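PDB 3DV8: transcriptional regulator, Crp/Fnr family from Eubacterium rectale ATCC 33656, which probably regulates transcription by binding DNA through a helix-turn-helix domain, under the control of a sensory domain of the cyclic nucleotide-binding fold. Local coordinates for residues G53-Y58 and Y70-M75; M77-A82 and N123-L128; I170-I175 and V185-L190; E5-L10 and L49-Q54. One frame throughout, in Å; residues are numbered along the deposited sequence.

In the fold
The chain starts with contact 4, where the N-terminal residues 5-10 are pulled against the end of strand 46-50, closing a loop of 38 residues. G53 and Q54 end that contact and begin contact 1, the hairpin of strands 55-60 and 66-72, so the two overlap; M75 of contact 1 also lies against Y7 of contact 4. Contact 2 follows in series, tying strand 77-78 to the long helix 119-145; its M77 packs on F8, P9 and L49 of contact 4. These three join the beta domain to helix 119-145; none is nested. Contact 3, entirely within the helix-turn-helix domain, closes a short loop; its centre lies about 33 Å from the centres of contacts 2 and 4.

Contact 1. Residues G53-Y58 and Y70-M75; sequences GQLRTY and YRLFDM
T57 sets its CB over one face of the Y70 ring, 3.7 Å from the ring centre, in a CH-pi contact displaced toward the rim at CE1 and CZ. The tyrosine CG sits between its own backbone N and carbonyl carbon (chi1 55°), and from there the ring leans across to the neighbouring strand, where a compact threonine fits against its face. On the same face of the sheet L55 and L72 meet through their CB atoms at 4.2 Å. R71 lies on the other face, and NE2 of Q54 stands over its guanidinium, 3.6 Å from NE, with the amide and guanidinium planes 67° apart. Both are donors, and both turn to E98 OE1, which takes a salt bridge from R71 NE and a hydrogen bond from Q54 NE2. The aliphatic part of Q54 runs beside F73. The backbones pair antiparallel, L55 N to L72 O at 2.8 Å and L72 N to L55 O at 3.0 Å; T57 N also bonds to Y70 O. G53 N meets D74 OD1 at 2.7 Å from above the carboxylate plane, and the backbone angles of G53 suit a residue without CB. I162 of helix 148-163 touches Q54, R71 and F73. The whole is a beta hairpin of the cyclic nucleotide-binding domain, a beta roll of cupin type.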
loop_
_atom_site.group_PDB
_atom_site.type_symbol
_atom_site.label_atom_id
_atom_site.label_comp_id
_atom_site.label_asym_id
_atom_site.label_seq_id
_atom_site.Cartn_x
_atom_site.Cartn_y
_atom_site.Cartn_z
ATOM N N GLY A 53 -13.704 12.033 -16.830
ATOM C CA GLY A 53 -13.359 12.886 -15.688
ATOM C C GLY A 53 -12.089 12.495 -14.944
ATOM O O GLY A 53 -11.222 11.786 -15.477
ATOM N N GLN A 54 -11.996 12.965 -13.699
ATOM C CA GLN A 54 -10.819 12.764 -12.865
ATOM C C GLN A 54 -11.197 12.705 -11.375
ATOM O O GLN A 54 -11.825 13.638 -10.859
ATOM C CB GLN A 54 -9.821 13.890 -13.141
ATOM C CG GLN A 54 -8.438 13.712 -12.497
ATOM C CD GLN A 54 -7.490 14.857 -12.834
ATOM O OE1 GLN A 54 -7.366 15.264 -13.990
ATOM N NE2 GLN A 54 -6.814 15.371 -11.824
ATOM N N LEU A 55 -10.845 11.584 -10.725
ATOM C CA LEU A 55 -11.089 11.341 -9.298
ATOM C C LEU A 55 -9.757 11.261 -8.566
ATOM O O LEU A 55 -8.730 10.876 -9.146
ATOM C CB LEU A 55 -11.880 10.051 -9.064
ATOM C CG LEU A 55 -13.267 9.932 -9.707
ATOM C CD1 LEU A 55 -13.885 8.571 -9.347
ATOM C CD2 LEU A 55 -14.201 11.086 -9.294
ATOM N N ARG A 56 -9.796 11.613 -7.287
ATOM C CA ARG A 56 -8.626 11.634 -6.436
ATOM C C ARG A 56 -8.883 10.871 -5.127
ATOM O O ARG A 56 -9.727 11.295 -4.325
ATOM C CB ARG A 56 -8.321 13.089 -6.128
ATOM C CG ARG A 56 -7.079 13.335 -5.296
ATOM C CD ARG A 56 -7.295 14.464 -4.315
ATOM N NE ARG A 56 -6.184 14.561 -3.371
ATOM C CZ ARG A 56 -6.187 15.274 -2.250
ATOM N NH1 ARG A 56 -7.274 15.919 -1.850
ATOM N NH2 ARG A 56 -5.098 15.276 -1.491
ATOM N N THR A 57 -8.146 9.764 -4.924
ATOM C CA THR A 57 -8.208 8.975 -3.693
ATOM C C THR A 57 -7.100 9.482 -2.777
ATOM O O THR A 57 -5.951 9.536 -3.175
ATOM C CB THR A 57 -8.060 7.485 -3.954
ATOM O OG1 THR A 57 -9.150 7.071 -4.776
ATOM C CG2 THR A 57 -8.085 6.679 -2.638
ATOM N N TYR A 58 -7.469 9.877 -1.561
ATOM C CA TYR A 58 -6.526 10.396 -0.576
ATOM C C TYR A 58 -6.897 10.009 0.855
ATOM O O TYR A 58 -7.984 9.456 1.118
ATOM C CB TYR A 58 -6.407 11.921 -0.716
ATOM C CG TYR A 58 -7.646 12.754 -0.386
ATOM C CD1 TYR A 58 -8.759 12.784 -1.247
ATOM C CD2 TYR A 58 -7.677 13.576 0.751
ATOM C CE1 TYR A 58 -9.890 13.580 -0.961
ATOM C CE2 TYR A 58 -8.797 14.367 1.049
ATOM C CZ TYR A 58 -9.898 14.369 0.186
ATOM O OH TYR A 58 -10.990 15.147 0.489
ATOM N N TYR A 70 -3.588 7.912 -5.160
ATOM C CA TYR A 70 -3.583 7.749 -6.616
ATOM C C TYR A 70 -4.727 8.542 -7.218
ATOM O O TYR A 70 -5.617 9.016 -6.498
ATOM C CB TYR A 70 -3.731 6.262 -7.004
ATOM C CG TYR A 70 -4.953 5.594 -6.404
ATOM C CD1 TYR A 70 -6.189 5.631 -7.062
ATOM C CD2 TYR A 70 -4.876 4.936 -5.162
ATOM C CE1 TYR A 70 -7.325 5.043 -6.503
ATOM C CE2 TYR A 70 -6.002 4.330 -4.593
ATOM C CZ TYR A 70 -7.230 4.395 -5.266
ATOM O OH TYR A 70 -8.347 3.803 -4.724
ATOM N N ARG A 71 -4.696 8.659 -8.541
ATOM C CA ARG A 71 -5.746 9.307 -9.319
ATOM C C ARG A 71 -6.359 8.303 -10.302
ATOM O O ARG A 71 -5.672 7.408 -10.807
ATOM C CB ARG A 71 -5.193 10.514 -10.068
ATOM C CG ARG A 71 -4.998 11.750 -9.202
ATOM C CD ARG A 71 -4.153 12.771 -9.954
ATOM N NE ARG A 71 -4.308 14.159 -9.515
ATOM C CZ ARG A 71 -3.531 15.174 -9.913
ATOM N NH1 ARG A 71 -2.459 14.988 -10.688
ATOM N NH2 ARG A 71 -3.791 16.402 -9.483
ATOM N N LEU A 72 -7.660 8.469 -10.542
ATOM C CA LEU A 72 -8.422 7.674 -11.500
ATOM C C LEU A 72 -8.887 8.633 -12.610
ATOM O O LEU A 72 -9.386 9.726 -12.317
ATOM C CB LEU A 72 -9.610 7.004 -10.806
ATOM C CG LEU A 72 -9.320 6.065 -9.627
ATOM C CD1 LEU A 72 -10.637 5.587 -9.055
ATOM C CD2 LEU A 72 -8.453 4.868 -10.031
ATOM N N PHE A 73 -8.700 8.220 -13.868
ATOM C CA PHE A 73 -9.051 9.014 -15.073
ATOM C C PHE A 73 -10.141 8.298 -15.891
ATOM O O PHE A 73 -10.745 7.345 -15.395
ATOM C CB PHE A 73 -7.779 9.231 -15.904
ATOM C CG PHE A 73 -6.692 9.930 -15.158
ATOM C CD1 PHE A 73 -6.695 11.326 -15.053
ATOM C CD2 PHE A 73 -5.668 9.203 -14.550
ATOM C CE1 PHE A 73 -5.682 11.997 -14.359
ATOM C CE2 PHE A 73 -4.639 9.858 -13.849
ATOM C CZ PHE A 73 -4.642 11.260 -13.754
ATOM N N ASP A 74 -10.405 8.769 -17.119
ATOM C CA ASP A 74 -11.390 8.146 -18.036
ATOM C C ASP A 74 -11.065 6.658 -18.190
ATOM O O ASP A 74 -9.900 6.314 -18.338
ATOM C CB ASP A 74 -11.378 8.803 -19.439
ATOM C CG ASP A 74 -11.701 10.306 -19.416
ATOM O OD1 ASP A 74 -11.695 10.928 -18.334
ATOM O OD2 ASP A 74 -11.956 10.882 -20.490
HETATM N N MSE A 75 -12.090 5.805 -18.099
HETATM C CA MSE A 75 -12.002 4.320 -18.211
HETATM C C MSE A 75 -11.496 3.531 -16.996
HETATM O O MSE A 75 -11.620 2.308 -16.994
HETATM C CB MSE A 75 -11.276 3.865 -19.485
HETATM C CG MSE A 75 -12.025 4.207 -20.734
HETATM SE SE MSE A 75 -10.914 4.039 -22.261
HETATM C CE MSE A 75 -9.740 5.708 -21.986
#

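Contact 2. Residues M77-A82 and N123-L128; sequences MCLLSA and NYTNEL
L79 and L128 mark the closest approach of the two backbones, with CA atoms 7.2 Å apart. Residues 77-78 are a short edge strand that gives way after L79 to a 3-10 turn, with A82 N bonded to L79 O, whereas 123-128 is regular helix. Both leucines point toward the opposite segment, and CB of L79 lies 3.8 Å from CD2 of L128. The other branch of L128, CD1, reaches CB of M77 at 4.0 Å, so the forked leucine touches both M77 and L79. L79 puts its CG anti to the backbone N (chi1 179°), and both its methyls touch CG2 of T125, with CD2 at 3.6 Å from it. The helix is the long 119-145 element that pairs subunits in the Crp/Fnr family, and N126 ND2 is hydrogen-bonded to A122 O of the second subunit; this contact thus joins the beta domain to the helix that also meets the second subunit. T125 OG1 turns its polarity to Y111 OH and V121 O. M77, modelled as selenomethionine, brings SE to the edge of the Y124 ring, 5.2 Å from its centre, a Met-aromatic contact, and the bend at chi3 turns CE toward Y124 OH. An alanine at Y124 would probably open a gap beside the selenium and leave P9 and L10 without the ring they pack on. M77 O is hydrogen-bonded to R132 NH2 further along the same helix.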
loop_
_atom_site.group_PDB
_atom_site.type_symbol
_atom_site.label_atom_id
_atom_site.label_comp_id
_atom_site.label_asym_id
_atom_site.label_seq_id
_atom_site.Cartn_x
_atom_site.Cartn_y
_atom_site.Cartn_z
HETATM N N MSE A 77 -11.538 2.136 -13.030
HETATM C CA MSE A 77 -12.554 1.670 -12.095
HETATM C C MSE A 77 -12.122 1.921 -10.678
HETATM O O MSE A 77 -10.979 1.682 -10.326
HETATM C CB MSE A 77 -12.869 0.195 -12.267
HETATM C CG MSE A 77 -14.236 -0.074 -12.843
HETATM SE SE MSE A 77 -14.214 -1.848 -13.551
HETATM C CE MSE A 77 -13.122 -1.401 -15.233
ATOM N N CYS A 78 -13.066 2.384 -9.871
ATOM C CA CYS A 78 -12.843 2.634 -8.464
ATOM C C CYS A 78 -13.369 1.421 -7.708
ATOM O O CYS A 78 -14.540 1.078 -7.849
ATOM C CB CYS A 78 -13.589 3.888 -8.036
ATOM S SG CYS A 78 -13.294 4.313 -6.342
ATOM N N LEU A 79 -12.495 0.763 -6.947
ATOM C CA LEU A 79 -12.871 -0.379 -6.107
ATOM C C LEU A 79 -13.144 0.044 -4.667
ATOM O O LEU A 79 -14.122 -0.422 -4.069
ATOM C CB LEU A 79 -11.772 -1.454 -6.113
ATOM C CG LEU A 79 -11.966 -2.734 -5.276
ATOM C CD1 LEU A 79 -13.326 -3.385 -5.513
ATOM C CD2 LEU A 79 -10.862 -3.733 -5.570
ATOM N N LEU A 80 -12.295 0.937 -4.131
ATOM C CA LEU A 80 -12.340 1.362 -2.708
ATOM C C LEU A 80 -13.557 2.192 -2.277
ATOM O O LEU A 80 -13.765 2.406 -1.076
ATOM C CB LEU A 80 -11.020 2.032 -2.287
ATOM C CG LEU A 80 -9.739 1.211 -2.526
ATOM C CD1 LEU A 80 -8.512 2.004 -2.077
ATOM C CD2 LEU A 80 -9.775 -0.162 -1.845
ATOM N N SER A 81 -14.348 2.647 -3.255
ATOM C CA SER A 81 -15.660 3.271 -3.010
ATOM C C SER A 81 -16.703 2.213 -2.548
ATOM O O SER A 81 -17.776 2.588 -2.046
ATOM C CB SER A 81 -16.140 4.021 -4.255
ATOM O OG SER A 81 -15.977 3.207 -5.394
ATOM N N ALA A 82 -16.399 0.921 -2.761
ATOM C CA ALA A 82 -17.184 -0.212 -2.277
ATOM C C ALA A 82 -16.362 -1.049 -1.256
ATOM O O ALA A 82 -16.585 -2.248 -1.156
ATOM C CB ALA A 82 -17.634 -1.083 -3.463
ATOM N N ASN A 123 -11.395 -12.845 -9.577
ATOM C CA ASN A 123 -10.022 -12.629 -10.070
ATOM C C ASN A 123 -9.831 -11.246 -10.688
ATOM O O ASN A 123 -8.761 -10.667 -10.569
ATOM C CB ASN A 123 -9.576 -13.713 -11.078
ATOM C CG ASN A 123 -9.264 -15.055 -10.414
ATOM O OD1 ASN A 123 -9.890 -15.443 -9.434
ATOM N ND2 ASN A 123 -8.292 -15.773 -10.964
ATOM N N TYR A 124 -10.858 -10.727 -11.358
ATOM C CA TYR A 124 -10.784 -9.380 -11.912
ATOM C C TYR A 124 -10.636 -8.331 -10.777
ATOM O O TYR A 124 -9.857 -7.383 -10.911
ATOM C CB TYR A 124 -11.988 -9.074 -12.813
ATOM C CG TYR A 124 -11.862 -7.711 -13.444
ATOM C CD1 TYR A 124 -11.036 -7.519 -14.570
ATOM C CD2 TYR A 124 -12.519 -6.598 -12.893
ATOM C CE1 TYR A 124 -10.883 -6.252 -15.145
ATOM C CE2 TYR A 124 -12.372 -5.336 -13.454
ATOM C CZ TYR A 124 -11.555 -5.171 -14.582
ATOM O OH TYR A 124 -11.417 -3.925 -15.133
ATOM N N THR A 125 -11.377 -8.517 -9.683
ATOM C CA THR A 125 -11.292 -7.625 -8.525
ATOM C C THR A 125 -9.896 -7.685 -7.869
ATOM O O THR A 125 -9.421 -6.655 -7.373
ATOM C CB THR A 125 -12.422 -7.894 -7.507
ATOM O OG1 THR A 125 -13.682 -7.874 -8.185
ATOM C CG2 THR A 125 -12.441 -6.844 -6.419
ATOM N N ASN A 126 -9.256 -8.867 -7.877
ATOM C CA ASN A 126 -7.854 -9.043 -7.411
ATOM C C ASN A 126 -6.908 -8.183 -8.216
ATOM O O ASN A 126 -6.088 -7.462 -7.648
ATOM C CB ASN A 126 -7.355 -10.500 -7.537
ATOM C CG ASN A 126 -7.829 -11.382 -6.416
ATOM O OD1 ASN A 126 -7.373 -11.238 -5.286
ATOM N ND2 ASN A 126 -8.711 -12.333 -6.718
ATOM N N GLU A 127 -7.033 -8.285 -9.542
ATOM C CA GLU A 127 -6.213 -7.501 -10.480
ATOM C C GLU A 127 -6.437 -5.993 -10.309
ATOM O O GLU A 127 -5.498 -5.209 -10.448
ATOM C CB GLU A 127 -6.435 -7.936 -11.945
ATOM C CG GLU A 127 -6.095 -9.427 -12.273
ATOM C CD GLU A 127 -4.672 -9.899 -11.883
ATOM O OE1 GLU A 127 -3.735 -9.069 -11.835
ATOM O OE2 GLU A 127 -4.493 -11.129 -11.649
ATOM N N LEU A 128 -7.664 -5.607 -9.961
ATOM C CA LEU A 128 -8.014 -4.214 -9.703
ATOM C C LEU A 128 -7.336 -3.769 -8.391
ATOM O O LEU A 128 -6.717 -2.705 -8.360
ATOM C CB LEU A 128 -9.538 -4.047 -9.662
ATOM C CG LEU A 128 -10.124 -2.653 -9.820
ATOM C CD1 LEU A 128 -9.700 -2.016 -11.153
ATOM C CD2 LEU A 128 -11.644 -2.754 -9.719
#

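Contact 3. Residues I170-I175 and V185-L190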
loop_
_atom_site.group_PDB
_atom_site.type_symbol
_atom_site.label_atom_id
_atom_site.label_comp_id
_atom_site.label_asym_id
_atom_site.label_seq_id
_atom_site.Cartn_x
_atom_site.Cartn_y
_atom_site.Cartn_z
ATOM N N ILE A 170 -3.322 26.423 -9.693
ATOM C CA ILE A 170 -3.525 25.791 -8.370
ATOM C C ILE A 170 -2.805 26.539 -7.216
ATOM O O ILE A 170 -1.858 27.317 -7.411
ATOM C CB ILE A 170 -3.141 24.278 -8.347
ATOM C CG1 ILE A 170 -1.682 24.049 -8.767
ATOM C CG2 ILE A 170 -4.116 23.452 -9.232
ATOM C CD1 ILE A 170 -1.302 22.581 -8.775
ATOM N N THR A 171 -3.304 26.292 -6.010
ATOM C CA THR A 171 -2.779 26.891 -4.799
ATOM C C THR A 171 -1.642 26.039 -4.269
ATOM O O THR A 171 -1.485 24.860 -4.625
ATOM C CB THR A 171 -3.850 26.970 -3.694
ATOM O OG1 THR A 171 -4.252 25.637 -3.330
ATOM C CG2 THR A 171 -5.070 27.813 -4.151
ATOM N N HIS A 172 -0.890 26.643 -3.363
ATOM C CA HIS A 172 0.220 25.978 -2.695
ATOM C C HIS A 172 -0.326 24.908 -1.729
ATOM O O HIS A 172 0.335 23.887 -1.522
ATOM C CB HIS A 172 1.091 27.015 -1.997
ATOM C CG HIS A 172 1.769 27.962 -2.944
ATOM N ND1 HIS A 172 2.853 28.728 -2.576
ATOM C CD2 HIS A 172 1.562 28.214 -4.261
ATOM C CE1 HIS A 172 3.250 29.449 -3.609
ATOM N NE2 HIS A 172 2.485 29.152 -4.644
ATOM N N GLU A 173 -1.531 25.147 -1.182
ATOM C CA GLU A 173 -2.261 24.199 -0.317
ATOM C C GLU A 173 -2.563 22.883 -1.060
ATOM O O GLU A 173 -2.365 21.812 -0.501
ATOM C CB GLU A 173 -3.609 24.771 0.213
ATOM C CG GLU A 173 -3.579 25.934 1.252
ATOM C CD GLU A 173 -3.357 27.339 0.662
ATOM O OE1 GLU A 173 -2.880 27.451 -0.486
ATOM O OE2 GLU A 173 -3.632 28.341 1.360
ATOM N N THR A 174 -3.048 22.977 -2.303
ATOM C CA THR A 174 -3.385 21.796 -3.138
ATOM C C THR A 174 -2.153 20.918 -3.387
ATOM O O THR A 174 -2.251 19.690 -3.319
ATOM C CB THR A 174 -4.001 22.186 -4.533
ATOM O OG1 THR A 174 -4.994 23.200 -4.365
ATOM C CG2 THR A 174 -4.621 20.969 -5.223
ATOM N N ILE A 175 -1.010 21.554 -3.668
ATOM C CA ILE A 175 0.265 20.846 -3.895
ATOM C C ILE A 175 0.662 20.161 -2.569
ATOM O O ILE A 175 0.934 18.961 -2.571
ATOM C CB ILE A 175 1.407 21.777 -4.442
ATOM C CG1 ILE A 175 1.003 22.426 -5.781
ATOM C CG2 ILE A 175 2.722 20.994 -4.610
ATOM C CD1 ILE A 175 1.907 23.545 -6.233
ATOM N N VAL A 185 6.080 25.089 3.455
ATOM C CA VAL A 185 7.218 24.330 2.889
ATOM C C VAL A 185 7.134 24.294 1.351
ATOM O O VAL A 185 8.158 24.402 0.677
ATOM C CB VAL A 185 7.319 22.874 3.456
ATOM C CG1 VAL A 185 8.530 22.160 2.898
ATOM C CG2 VAL A 185 7.413 22.882 4.967
ATOM N N ILE A 186 5.919 24.136 0.814
ATOM C CA ILE A 186 5.682 24.134 -0.636
ATOM C C ILE A 186 6.007 25.525 -1.203
ATOM O O ILE A 186 6.728 25.621 -2.191
ATOM C CB ILE A 186 4.215 23.711 -1.023
ATOM C CG1 ILE A 186 3.898 22.275 -0.581
ATOM C CG2 ILE A 186 3.980 23.833 -2.534
ATOM C CD1 ILE A 186 4.759 21.186 -1.202
ATOM N N THR A 187 5.497 26.586 -0.569
ATOM C CA THR A 187 5.787 27.976 -0.994
ATOM C C THR A 187 7.295 28.262 -1.028
ATOM O O THR A 187 7.780 28.860 -1.985
ATOM C CB THR A 187 5.114 29.011 -0.085
ATOM O OG1 THR A 187 3.724 28.711 -0.001
ATOM C CG2 THR A 187 5.294 30.429 -0.632
ATOM N N ARG A 188 8.007 27.805 0.008
ATOM C CA ARG A 188 9.474 27.955 0.128
ATOM C C ARG A 188 10.164 27.263 -1.061
ATOM O O ARG A 188 11.086 27.830 -1.673
ATOM C CB ARG A 188 10.005 27.287 1.413
ATOM C CG ARG A 188 11.104 28.048 2.164
ATOM C CD ARG A 188 10.534 28.756 3.410
ATOM N NE ARG A 188 10.080 27.767 4.405
ATOM C CZ ARG A 188 9.435 28.027 5.551
ATOM N NH1 ARG A 188 9.112 29.278 5.908
ATOM N NH2 ARG A 188 9.075 27.006 6.349
HETATM N N MSE A 189 9.687 26.046 -1.364
HETATM C CA MSE A 189 10.199 25.203 -2.452
HETATM C C MSE A 189 9.947 25.791 -3.832
HETATM O O MSE A 189 10.829 25.706 -4.695
HETATM C CB MSE A 189 9.569 23.802 -2.402
HETATM C CG MSE A 189 10.239 22.766 -3.287
HETATM SE SE MSE A 189 12.052 22.387 -2.684
HETATM C CE MSE A 189 11.671 21.530 -0.943
ATOM N N LEU A 190 8.742 26.333 -4.046
ATOM C CA LEU A 190 8.384 26.962 -5.322
ATOM C C LEU A 190 9.217 28.234 -5.559
ATOM O O LEU A 190 9.624 28.508 -6.694
ATOM C CB LEU A 190 6.873 27.233 -5.410
ATOM C CG LEU A 190 5.963 25.991 -5.425
ATOM C CD1 LEU A 190 4.509 26.386 -5.161
ATOM C CD2 LEU A 190 6.087 25.151 -6.723
#
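H172, which buries most surface here, is gripped from two directions by the second helix. Its ND1 donates a nearly straight hydrogen bond of 2.7 Å to T187 OG1, which lies only 2° out of the ring plane; T187 OG1 is also bonded to R183 O, one turn back in its own helix. Over one face of the imidazole sits CD1 of L190, 3.5 Å from the ring centre, a CH-pi contact that suits a flat ring able to bond at its edge while packing on its face. I186 and I175 form the apolar half: their CG2 methyls meet at 3.7 Å, the branched chains crossing obliquely. I175 CD1 also reaches L190 CD1 tip to tip at 4.0 Å. Helices 172-179 and 183-195 are thus locked into the helix-turn-helix of the Crp-like DNA-binding domain, the second being the likely recognition helix. F155 of helix 148-163 touches I175, and I206 of strand 205-208 packs on both I175 and L190.

Contact 4. Residues E5-L10 and L49-Q54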
loop_
_atom_site.group_PDB
_atom_site.type_symbol
_atom_site.label_atom_id
_atom_site.label_comp_id
_atom_site.label_asym_id
_atom_site.label_seq_id
_atom_site.Cartn_x
_atom_site.Cartn_y
_atom_site.Cartn_z
ATOM N N GLU A 5 -20.495 -0.238 -20.619
ATOM C CA GLU A 5 -20.569 -1.396 -21.569
ATOM C C GLU A 5 -19.334 -1.493 -22.490
ATOM O O GLU A 5 -18.803 -2.589 -22.711
ATOM C CB GLU A 5 -21.882 -1.335 -22.362
ATOM C CG GLU A 5 -23.128 -1.621 -21.477
ATOM C CD GLU A 5 -24.470 -1.321 -22.147
ATOM O OE1 GLU A 5 -24.586 -0.295 -22.856
ATOM O OE2 GLU A 5 -25.428 -2.095 -21.929
ATOM N N ASN A 6 -18.896 -0.352 -23.020
ATOM C CA ASN A 6 -17.660 -0.252 -23.821
ATOM C C ASN A 6 -16.429 -0.074 -22.906
ATOM O O ASN A 6 -15.350 -0.589 -23.193
ATOM C CB ASN A 6 -17.718 0.938 -24.791
ATOM C CG ASN A 6 -18.848 0.833 -25.800
ATOM O OD1 ASN A 6 -18.611 0.529 -26.962
ATOM N ND2 ASN A 6 -20.076 1.071 -25.362
ATOM N N TYR A 7 -16.639 0.629 -21.789
ATOM C CA TYR A 7 -15.616 1.031 -20.799
ATOM C C TYR A 7 -15.340 -0.001 -19.685
ATOM O O TYR A 7 -14.440 0.202 -18.861
ATOM C CB TYR A 7 -16.073 2.355 -20.126
ATOM C CG TYR A 7 -16.164 3.574 -21.050
ATOM C CD1 TYR A 7 -17.124 3.664 -22.089
ATOM C CD2 TYR A 7 -15.319 4.672 -20.854
ATOM C CE1 TYR A 7 -17.194 4.789 -22.920
ATOM C CE2 TYR A 7 -15.388 5.802 -21.681
ATOM C CZ TYR A 7 -16.323 5.854 -22.704
ATOM O OH TYR A 7 -16.373 6.974 -23.491
ATOM N N PHE A 8 -16.117 -1.087 -19.667
ATOM C CA PHE A 8 -16.052 -2.142 -18.655
ATOM C C PHE A 8 -15.482 -3.399 -19.352
ATOM O O PHE A 8 -16.222 -4.086 -20.072
ATOM C CB PHE A 8 -17.478 -2.340 -18.110
ATOM C CG PHE A 8 -17.593 -3.296 -16.950
ATOM C CD1 PHE A 8 -16.899 -3.066 -15.763
ATOM C CD2 PHE A 8 -18.474 -4.376 -17.009
ATOM C CE1 PHE A 8 -17.032 -3.941 -14.668
ATOM C CE2 PHE A 8 -18.620 -5.251 -15.925
ATOM C CZ PHE A 8 -17.899 -5.030 -14.748
ATOM N N PRO A 9 -14.167 -3.696 -19.158
ATOM C CA PRO A 9 -13.516 -4.833 -19.853
ATOM C C PRO A 9 -13.954 -6.230 -19.383
ATOM O O PRO A 9 -13.784 -7.204 -20.121
ATOM C CB PRO A 9 -12.021 -4.597 -19.588
ATOM C CG PRO A 9 -11.987 -3.913 -18.300
ATOM C CD PRO A 9 -13.223 -3.045 -18.229
ATOM N N LEU A 10 -14.505 -6.312 -18.172
ATOM C CA LEU A 10 -15.069 -7.554 -17.616
ATOM C C LEU A 10 -16.393 -7.989 -18.303
ATOM O O LEU A 10 -16.788 -9.148 -18.178
ATOM C CB LEU A 10 -15.297 -7.356 -16.110
ATOM C CG LEU A 10 -15.793 -8.483 -15.210
ATOM C CD1 LEU A 10 -14.859 -9.696 -15.246
ATOM C CD2 LEU A 10 -15.929 -7.918 -13.798
ATOM N N LEU A 49 -17.228 3.411 -12.407
ATOM C CA LEU A 49 -16.596 3.326 -13.730
ATOM C C LEU A 49 -16.600 4.770 -14.241
ATOM O O LEU A 49 -17.669 5.376 -14.423
ATOM C CB LEU A 49 -17.369 2.393 -14.671
ATOM C CG LEU A 49 -16.776 2.150 -16.070
ATOM C CD1 LEU A 49 -15.377 1.523 -16.006
ATOM C CD2 LEU A 49 -17.705 1.276 -16.929
ATOM N N VAL A 50 -15.411 5.330 -14.421
ATOM C CA VAL A 50 -15.261 6.705 -14.884
ATOM C C VAL A 50 -15.456 6.744 -16.401
ATOM O O VAL A 50 -14.598 6.279 -17.147
ATOM C CB VAL A 50 -13.866 7.292 -14.473
ATOM C CG1 VAL A 50 -13.659 8.702 -15.040
ATOM C CG2 VAL A 50 -13.703 7.297 -12.942
ATOM N N LYS A 51 -16.607 7.249 -16.852
ATOM C CA LYS A 51 -16.859 7.448 -18.290
ATOM C C LYS A 51 -15.950 8.581 -18.780
ATOM O O LYS A 51 -15.264 8.437 -19.797
ATOM C CB LYS A 51 -18.322 7.807 -18.587
ATOM C CG LYS A 51 -18.640 7.897 -20.098
ATOM C CD LYS A 51 -19.987 8.546 -20.383
ATOM C CE LYS A 51 -20.167 8.799 -21.873
ATOM N NZ LYS A 51 -21.431 9.524 -22.163
ATOM N N SER A 52 -15.964 9.698 -18.046
ATOM C CA SER A 52 -15.183 10.880 -18.397
ATOM C C SER A 52 -14.965 11.781 -17.183
ATOM O O SER A 52 -15.933 12.232 -16.582
ATOM C CB SER A 52 -15.916 11.649 -19.499
ATOM O OG SER A 52 -15.242 12.837 -19.847
ATOM N N GLY A 53 -13.704 12.033 -16.830
ATOM C CA GLY A 53 -13.359 12.886 -15.688
ATOM C C GLY A 53 -12.089 12.495 -14.944
ATOM O O GLY A 53 -11.222 11.786 -15.477
ATOM N N GLN A 54 -11.996 12.965 -13.699
ATOM C CA GLN A 54 -10.819 12.764 -12.865
ATOM C C GLN A 54 -11.197 12.705 -11.375
ATOM O O GLN A 54 -11.825 13.638 -10.859
ATOM C CB GLN A 54 -9.821 13.890 -13.141
ATOM C CG GLN A 54 -8.438 13.712 -12.497
ATOM C CD GLN A 54 -7.490 14.857 -12.834
ATOM O OE1 GLN A 54 -7.366 15.264 -13.990
ATOM N NE2 GLN A 54 -6.814 15.371 -11.824
#
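Y7 lays its ring against a corner of the chain rather than a flat sheet: K51, the residue at which the strand turns away, sets its CG over one face of that ring, 4.0 Å from CZ and displaced toward the rim, before the extended lysine chain leads off toward solvent. Its carbonyl O neighbours CE2. A tyrosine suits this half-covered place, since its broad ring can lie on both the aliphatic stem and the backbone. K51 and S52 sit opposite D102 of strand 101-107, a classic beta bulge. L49 points toward the N-terminal segment with CG anti to its backbone N (chi1 -177°). Its CD2 touches both CB of Y7, at 3.7 Å, and CB of F8, at 3.8 Å, and its CD1 lies close to the carbonyl O of Y7. An alanine at Y7 would keep the CB contact with L49 but would probably leave K51 CG and the side chain of M75 without the ring they rest on. F8 continues inward to I106 and M77, and W104 of strand 101-107 packs against L49 and K51. L10 touches V121, so the segment lies between helix 119-145 and strands 46-50, 77-78 and 101-107.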